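Local coordinates for protein collagen adhesin (Enterococcus faecalis, PDB 2OKM) that probably binds collagen at the bacterial surface, this chain being the N2 subdomain, the collagen-binding part of the longer cell-wall-anchored adhesin, at residues V26-I37 with R91-F102. Sequence-based numbering, arbitrary orientation.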
loop_
_atom_site.group_PDB
_atom_site.type_symbol
_atom_site.label_atom_id
_atom_site.label_comp_id
_atom_site.label_asym_id
_atom_site.label_seq_id
_atom_site.Cartn_x
_atom_site.Cartn_y
_atom_site.Cartn_z
ATOM N N VAL A 26 -5.884 -2.451 -0.560
ATOM C CA VAL A 26 -6.094 -3.058 -1.860
ATOM C C VAL A 26 -7.222 -4.077 -1.981
ATOM O O VAL A 26 -7.230 -5.099 -1.292
ATOM C CB VAL A 26 -4.782 -3.737 -2.322
ATOM C CG1 VAL A 26 -4.911 -4.220 -3.761
ATOM C CG2 VAL A 26 -3.616 -2.767 -2.161
ATOM N N ASN A 27 -8.166 -3.785 -2.871
ATOM C CA ASN A 27 -9.281 -4.679 -3.162
ATOM C C ASN A 27 -10.028 -5.163 -1.914
ATOM O O ASN A 27 -10.269 -6.358 -1.753
ATOM C CB ASN A 27 -8.731 -5.868 -3.964
ATOM C CG ASN A 27 -9.815 -6.695 -4.618
ATOM O OD1 ASN A 27 -10.902 -6.200 -4.916
ATOM N ND2 ASN A 27 -9.511 -7.964 -4.869
ATOM N N LEU A 28 -10.408 -4.233 -1.040
ATOM C CA LEU A 28 -11.112 -4.601 0.185
ATOM C C LEU A 28 -12.431 -5.328 -0.075
ATOM O O LEU A 28 -12.877 -6.126 0.752
ATOM C CB LEU A 28 -11.350 -3.364 1.064
ATOM C CG LEU A 28 -10.203 -2.971 2.007
ATOM C CD1 LEU A 28 -8.907 -2.823 1.241
ATOM C CD2 LEU A 28 -10.558 -1.678 2.730
ATOM N N ASN A 29 -13.054 -5.069 -1.221
ATOM C CA ASN A 29 -14.311 -5.748 -1.530
ATOM C C ASN A 29 -14.091 -7.106 -2.175
ATOM O O ASN A 29 -15.040 -7.780 -2.573
ATOM C CB ASN A 29 -15.199 -4.875 -2.409
ATOM C CG ASN A 29 -15.819 -3.733 -1.633
ATOM O OD1 ASN A 29 -15.348 -2.606 -1.689
ATOM N ND2 ASN A 29 -16.874 -4.033 -0.880
ATOM N N LYS A 30 -12.828 -7.498 -2.274
ATOM C CA LYS A 30 -12.459 -8.791 -2.819
ATOM C C LYS A 30 -13.052 -9.095 -4.189
ATOM O O LYS A 30 -13.688 -10.133 -4.390
ATOM C CB LYS A 30 -12.849 -9.884 -1.821
ATOM C CG LYS A 30 -12.164 -9.724 -0.460
ATOM C CD LYS A 30 -12.659 -10.735 0.556
ATOM C CE LYS A 30 -13.450 -10.063 1.678
ATOM N NZ LYS A 30 -12.746 -10.114 2.999
ATOM N N SER A 31 -12.817 -8.195 -5.137
ATOM C CA SER A 31 -13.292 -8.372 -6.506
ATOM C C SER A 31 -12.292 -9.263 -7.233
ATOM O O SER A 31 -11.185 -9.493 -6.754
ATOM C CB SER A 31 -13.355 -7.026 -7.229
ATOM O OG SER A 31 -14.179 -6.098 -6.545
ATOM N N ASP A 32 -12.689 -9.780 -8.387
ATOM C CA ASP A 32 -11.791 -10.600 -9.183
ATOM C C ASP A 32 -10.917 -9.594 -9.934
ATOM O O ASP A 32 -11.287 -8.425 -10.057
ATOM C CB ASP A 32 -12.592 -11.444 -10.184
ATOM C CG ASP A 32 -11.765 -12.546 -10.819
ATOM O OD1 ASP A 32 -12.313 -13.279 -11.673
ATOM O OD2 ASP A 32 -10.577 -12.693 -10.464
ATOM N N VAL A 33 -9.752 -10.033 -10.405
ATOM C CA VAL A 33 -8.856 -9.176 -11.179
ATOM C C VAL A 33 -8.367 -9.999 -12.365
ATOM O O VAL A 33 -8.262 -11.223 -12.263
ATOM C CB VAL A 33 -7.638 -8.693 -10.351
ATOM C CG1 VAL A 33 -8.099 -7.757 -9.240
ATOM C CG2 VAL A 33 -6.888 -9.883 -9.774
ATOM N N THR A 34 -8.075 -9.338 -13.483
ATOM C CA THR A 34 -7.620 -10.033 -14.687
ATOM C C THR A 34 -6.131 -9.880 -14.981
ATOM O O THR A 34 -5.613 -10.482 -15.923
ATOM C CB THR A 34 -8.405 -9.563 -15.928
ATOM O OG1 THR A 34 -8.232 -8.152 -16.097
ATOM C CG2 THR A 34 -9.884 -9.875 -15.769
ATOM N N GLU A 35 -5.448 -9.068 -14.181
ATOM C CA GLU A 35 -4.018 -8.858 -14.351
ATOM C C GLU A 35 -3.414 -8.493 -13.006
ATOM O O GLU A 35 -4.132 -8.355 -12.012
ATOM C CB GLU A 35 -3.746 -7.730 -15.350
ATOM C CG GLU A 35 -4.404 -6.407 -14.992
ATOM C CD GLU A 35 -3.956 -5.266 -15.888
ATOM O OE1 GLU A 35 -3.758 -5.499 -17.101
ATOM O OE2 GLU A 35 -3.815 -4.132 -15.384
ATOM N N ASP A 36 -2.093 -8.353 -12.976
ATOM C CA ASP A 36 -1.408 -7.986 -11.743
ATOM C C ASP A 36 -1.883 -6.599 -11.337
ATOM O O ASP A 36 -2.445 -5.862 -12.149
ATOM C CB ASP A 36 0.110 -7.898 -11.942
ATOM C CG ASP A 36 0.747 -9.219 -12.318
ATOM O OD1 ASP A 36 0.125 -10.283 -12.134
ATOM O OD2 ASP A 36 1.903 -9.179 -12.785
ATOM N N ILE A 37 -1.652 -6.254 -10.077
ATOM C CA ILE A 37 -1.991 -4.936 -9.557
ATOM C C ILE A 37 -0.621 -4.315 -9.337
ATOM O O ILE A 37 0.201 -4.880 -8.620
ATOM C CB ILE A 37 -2.707 -5.018 -8.199
ATOM C CG1 ILE A 37 -4.002 -5.818 -8.336
ATOM C CG2 ILE A 37 -2.995 -3.607 -7.686
ATOM C CD1 ILE A 37 -4.632 -6.183 -7.003
ATOM N N ARG A 91 4.003 -4.747 -6.532
ATOM C CA ARG A 91 3.138 -5.500 -7.429
ATOM C C ARG A 91 2.518 -6.707 -6.736
ATOM O O ARG A 91 3.176 -7.387 -5.951
ATOM C CB ARG A 91 3.946 -5.972 -8.636
ATOM C CG ARG A 91 3.209 -6.926 -9.545
ATOM C CD ARG A 91 4.074 -7.275 -10.744
ATOM N NE ARG A 91 4.527 -6.109 -11.505
ATOM C CZ ARG A 91 4.017 -5.735 -12.674
ATOM N NH1 ARG A 91 3.033 -6.434 -13.207
ATOM N NH2 ARG A 91 4.511 -4.688 -13.332
ATOM N N PHE A 92 1.240 -6.944 -7.020
ATOM C CA PHE A 92 0.501 -8.085 -6.483
ATOM C C PHE A 92 0.185 -8.942 -7.699
ATOM O O PHE A 92 -0.460 -8.472 -8.643
ATOM C CB PHE A 92 -0.817 -7.637 -5.842
ATOM C CG PHE A 92 -0.648 -6.697 -4.686
ATOM C CD1 PHE A 92 -0.640 -7.174 -3.380
ATOM C CD2 PHE A 92 -0.490 -5.333 -4.906
ATOM C CE1 PHE A 92 -0.480 -6.306 -2.306
ATOM C CE2 PHE A 92 -0.329 -4.454 -3.839
ATOM C CZ PHE A 92 -0.323 -4.941 -2.538
ATOM N N TYR A 93 0.645 -10.190 -7.693
ATOM C CA TYR A 93 0.392 -11.071 -8.827
ATOM C C TYR A 93 -1.086 -11.440 -8.935
ATOM O O TYR A 93 -1.770 -11.645 -7.934
ATOM C CB TYR A 93 1.250 -12.334 -8.727
ATOM C CG TYR A 93 2.742 -12.064 -8.674
ATOM C CD1 TYR A 93 3.320 -11.065 -9.457
ATOM C CD2 TYR A 93 3.578 -12.826 -7.858
ATOM C CE1 TYR A 93 4.697 -10.830 -9.429
ATOM C CE2 TYR A 93 4.958 -12.598 -7.824
ATOM C CZ TYR A 93 5.506 -11.601 -8.611
ATOM O OH TYR A 93 6.863 -11.365 -8.575
ATOM N N ARG A 94 -1.557 -11.519 -10.172
ATOM C CA ARG A 94 -2.948 -11.823 -10.484
ATOM C C ARG A 94 -3.601 -12.956 -9.695
ATOM O O ARG A 94 -4.597 -12.746 -8.999
ATOM C CB ARG A 94 -3.062 -12.120 -11.984
ATOM C CG ARG A 94 -4.470 -12.092 -12.567
ATOM C CD ARG A 94 -5.302 -13.302 -12.178
ATOM N NE ARG A 94 -6.564 -13.351 -12.920
ATOM C CZ ARG A 94 -6.729 -13.965 -14.086
ATOM N NH1 ARG A 94 -5.713 -14.596 -14.660
ATOM N NH2 ARG A 94 -7.916 -13.951 -14.683
ATOM N N ASP A 95 -3.051 -14.160 -9.805
ATOM C CA ASP A 95 -3.654 -15.311 -9.150
ATOM C C ASP A 95 -4.035 -15.190 -7.683
ATOM O O ASP A 95 -5.192 -15.425 -7.326
ATOM C CB ASP A 95 -2.787 -16.558 -9.344
ATOM C CG ASP A 95 -3.099 -17.279 -10.636
ATOM O OD1 ASP A 95 -2.718 -18.462 -10.763
ATOM O OD2 ASP A 95 -3.726 -16.660 -11.523
ATOM N N LYS A 96 -3.084 -14.830 -6.829
ATOM C CA LYS A 96 -3.400 -14.730 -5.413
ATOM C C LYS A 96 -4.119 -13.445 -5.024
ATOM O O LYS A 96 -4.533 -13.277 -3.872
ATOM C CB LYS A 96 -2.135 -14.946 -4.571
ATOM C CG LYS A 96 -1.645 -16.398 -4.632
ATOM C CD LYS A 96 -0.619 -16.738 -3.562
ATOM C CE LYS A 96 -0.236 -18.215 -3.646
ATOM N NZ LYS A 96 0.651 -18.661 -2.534
ATOM N N ALA A 97 -4.297 -12.547 -5.988
ATOM C CA ALA A 97 -5.005 -11.299 -5.729
ATOM C C ALA A 97 -6.492 -11.449 -6.058
ATOM O O ALA A 97 -7.314 -10.646 -5.620
ATOM C CB ALA A 97 -4.396 -10.165 -6.545
ATOM N N ARG A 98 -6.843 -12.474 -6.832
ATOM C CA ARG A 98 -8.244 -12.688 -7.186
ATOM C C ARG A 98 -9.084 -12.900 -5.928
ATOM O O ARG A 98 -8.779 -13.771 -5.116
ATOM C CB ARG A 98 -8.398 -13.914 -8.092
ATOM C CG ARG A 98 -7.629 -13.837 -9.395
ATOM C CD ARG A 98 -7.926 -15.050 -10.269
ATOM N NE ARG A 98 -9.304 -15.049 -10.751
ATOM C CZ ARG A 98 -9.856 -16.043 -11.439
ATOM N NH1 ARG A 98 -9.144 -17.124 -11.731
ATOM N NH2 ARG A 98 -11.120 -15.957 -11.836
ATOM N N PHE A 99 -10.140 -12.100 -5.781
ATOM C CA PHE A 99 -11.058 -12.196 -4.645
ATOM C C PHE A 99 -10.350 -12.092 -3.299
ATOM O O PHE A 99 -10.817 -12.630 -2.291
ATOM C CB PHE A 99 -11.832 -13.520 -4.707
ATOM C CG PHE A 99 -12.445 -13.802 -6.049
ATOM C CD1 PHE A 99 -11.905 -14.774 -6.887
ATOM C CD2 PHE A 99 -13.550 -13.083 -6.485
ATOM C CE1 PHE A 99 -12.457 -15.020 -8.144
ATOM C CE2 PHE A 99 -14.111 -13.322 -7.740
ATOM C CZ PHE A 99 -13.563 -14.291 -8.569
ATOM N N THR A 100 -9.235 -11.373 -3.281
ATOM C CA THR A 100 -8.448 -11.241 -2.066
ATOM C C THR A 100 -8.077 -9.792 -1.774
ATOM O O THR A 100 -7.675 -9.052 -2.673
ATOM C CB THR A 100 -7.158 -12.093 -2.185
ATOM O OG1 THR A 100 -7.516 -13.461 -2.427
ATOM C CG2 THR A 100 -6.331 -12.017 -0.912
ATOM N N SER A 101 -8.209 -9.389 -0.511
ATOM C CA SER A 101 -7.869 -8.027 -0.122
ATOM C C SER A 101 -6.521 -7.993 0.581
ATOM O O SER A 101 -6.116 -8.965 1.221
ATOM C CB SER A 101 -8.942 -7.445 0.802
ATOM O OG SER A 101 -9.008 -8.156 2.023
ATOM N N PHE A 102 -5.827 -6.867 0.445
ATOM C CA PHE A 102 -4.529 -6.681 1.075
ATOM C C PHE A 102 -4.483 -5.328 1.765
ATOM O O PHE A 102 -4.784 -4.310 1.147
ATOM C CB PHE A 102 -3.398 -6.666 0.036
ATOM C CG PHE A 102 -3.308 -7.901 -0.814
ATOM C CD1 PHE A 102 -2.367 -8.888 -0.531
ATOM C CD2 PHE A 102 -4.149 -8.070 -1.913
ATOM C CE1 PHE A 102 -2.261 -10.028 -1.336
ATOM C CE2 PHE A 102 -4.051 -9.202 -2.720
ATOM C CZ PHE A 102 -3.106 -10.182 -2.430
HETATM O O HOH W 1 -11.524 -7.708 2.835
HETATM O O HOH W 2 -10.467 -12.890 -13.932
#
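Asp-32 and Arg-98 pair at one end of a beta sandwich, the immunoglobulin-like N2 subdomain, where two connections between the sheets run alongside each other. They illustrate how irregular loops can be held by side chains that bond to backbone groups as well as to each other. The pairing is side-on: Arg-98 NE reaches Asp-32 OD2 at 2.7 Å and Arg-98 NH2 meets Asp-32 OD1, both on the syn side. Carboxylate and guanidinium are nearly coplanar, 14° apart. A chi1 of -167° sets Asp-32 CG anti to its own N and brings the carboxylate against the Phe-99 ring, the planes stacked. Arg-94 sends NE to Val-33 O, and a water ties its NH2 to that oxygen and to Asp-32 OD1. Asp-36 divides its oxygens, OD1 taking Arg-94 N and OD2 receiving Arg-91 NH1 on its anti lone pair, the planes 82° apart.

Inward of Arg-94 and Arg-98, the Ala-97 methyl meets Val-33 CG2 and Ile-37 CD1. Val-26 and Phe-102 form an antiparallel hydrogen-bonded pair in one sheet, Ile-37 and Phe-92 another in the second, joining the connections at both ends. Asn-27, opening the type I turn to Lys-30, accepts Ser-31 N at OD1; Ser-31 O receives both Asn-27 ND2 and Phe-99 N (3.0 Å).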